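Translation initiation inhibitor (Streptococcus pyogenes, PDB 2EWC) is of unknown function but belongs to the conserved YjgF family and has been named a putative translation initiation inhibitor. Local coordinates at the interface of chains A and B. Coordinates in Å, arbitrary orientation; residue numbers count along the deposited sequence, not the author numbering. Chains: chain A/B, conserved hypothetical protein.

The interface of chains A and B. Residues chain A 71, 100, 104-106; chain B 72, 74, 98.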
# COMPACT_ATOMS: atom_id res chain seq x y z
N ARG A 71 15.90 -11.77 11.87
CA ARG A 71 16.85 -12.30 10.90
C ARG A 71 18.20 -11.63 11.17
O ARG A 71 19.27 -12.24 10.98
CB ARG A 71 16.38 -11.99 9.46
CG ARG A 71 17.21 -12.70 8.42
CD ARG A 71 16.63 -12.57 6.99
NE ARG A 71 15.37 -13.28 6.85
CZ ARG A 71 15.25 -14.58 6.53
NH1 ARG A 71 16.31 -15.32 6.29
NH2 ARG A 71 14.05 -15.12 6.44
N GLU A 100 17.29 -18.02 11.73
CA GLU A 100 16.72 -18.21 10.40
C GLU A 100 15.25 -18.53 10.56
O GLU A 100 14.82 -19.00 11.63
CB GLU A 100 17.41 -19.39 9.70
CG GLU A 100 18.89 -19.19 9.56
CD GLU A 100 19.24 -18.05 8.61
OE1 GLU A 100 18.47 -17.79 7.63
OE2 GLU A 100 20.28 -17.40 8.84
N HIS A 104 11.95 -17.31 2.95
CA HIS A 104 13.06 -16.62 2.29
C HIS A 104 13.33 -15.26 2.94
O HIS A 104 12.42 -14.64 3.50
CB HIS A 104 12.85 -16.53 0.76
CG HIS A 104 11.79 -15.57 0.33
ND1 HIS A 104 12.07 -14.25 0.02
CD2 HIS A 104 10.47 -15.74 0.09
CE1 HIS A 104 10.96 -13.64 -0.36
NE2 HIS A 104 9.97 -14.53 -0.32
N GLY A 105 14.59 -14.84 2.92
CA GLY A 105 15.02 -13.49 3.31
C GLY A 105 15.15 -12.66 2.05
O GLY A 105 14.46 -12.92 1.07
N GLY A 106 16.04 -11.67 2.05
CA GLY A 106 16.27 -10.87 0.83
C GLY A 106 15.10 -9.97 0.47
O GLY A 106 14.29 -9.66 1.33
N ASP B 72 22.81 -11.64 4.61
CA ASP B 72 21.59 -12.37 4.22
C ASP B 72 21.78 -12.91 2.78
O ASP B 72 21.67 -12.16 1.80
CB ASP B 72 20.36 -11.46 4.31
CG ASP B 72 19.05 -12.17 3.91
OD1 ASP B 72 19.08 -13.37 3.55
OD2 ASP B 72 17.97 -11.54 3.96
N TRP B 74 20.02 -14.64 0.92
CA TRP B 74 18.83 -14.48 0.07
C TRP B 74 18.88 -13.17 -0.74
O TRP B 74 18.03 -12.92 -1.59
CB TRP B 74 17.56 -14.57 0.92
CG TRP B 74 17.28 -15.93 1.48
CD1 TRP B 74 17.61 -16.41 2.73
CD2 TRP B 74 16.63 -17.01 0.80
NE1 TRP B 74 17.20 -17.73 2.86
CE2 TRP B 74 16.58 -18.11 1.69
CE3 TRP B 74 16.06 -17.15 -0.47
CZ2 TRP B 74 15.99 -19.33 1.35
CZ3 TRP B 74 15.49 -18.35 -0.82
CH2 TRP B 74 15.44 -19.42 0.09
N GLN B 98 26.83 -17.05 3.33
CA GLN B 98 26.27 -16.21 4.36
C GLN B 98 27.21 -16.18 5.57
O GLN B 98 27.67 -17.23 6.05
CB GLN B 98 24.89 -16.68 4.76
CG GLN B 98 24.23 -15.72 5.72
CD GLN B 98 22.77 -16.05 5.98
OE1 GLN B 98 21.91 -15.82 5.13
NE2 GLN B 98 22.49 -16.57 7.18
O HOH W 1 19.10 -15.07 6.12
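The backbone N-H of A:Gly106 donates to OD2 of B:Asp72 at 2.7 Å, on the syn side and 34° out of the carboxylate plane. This patch is one of two equivalent halves of a two-fold interface between copies of a YjgF-family protein, which may not be the biological one. The other oxygen, OD1, accepts a hydrogen bond from the backbone N-H of B:Trp74, which comes from above that plane. This bond lies within chain B and helps to position the carboxylate. OD1 also meets a water. CG of B:Asp72 lies anti to the backbone N (chi1 -180°), which carries the carboxylate across to A:Gly106. The aliphatic CD of A:Arg71 packs 3.5 Å from OD2 of B:Asp72; any charge attraction here is probably indirect. NH1 of A:Arg71 binds the same water at 2.8 Å, in the guanidinium plane. The water further joins OE1 of A:Glu100 and the amide OE1 of B:Gln98, linking four side chains across the chains. A:Glu100 and B:Gln98 also meet tip to tip. NE2 of B:Gln98 donates to the syn side of OE2 of A:Glu100 at 2.9 Å. NH1 of A:Arg71 lies 3.5 Å from OE1 of A:Glu100, a salt bridge within chain A that may offset the nearby acidic charges. One face of the B:Trp74 indole meets the loop of chain A. The backbone N of A:Gly105 lies 3.2 Å above the ring plane, offset toward the rim. CA of A:His104 is over the ring centre on that face. CB of A:His104 sits over the six-membered ring, 3.6 Å from the centroid, in a CH-pi contact. The imidazole turns back, and its ND1 donates to the carbonyl O of A:Gly105, which probably steadies the turn of the loop.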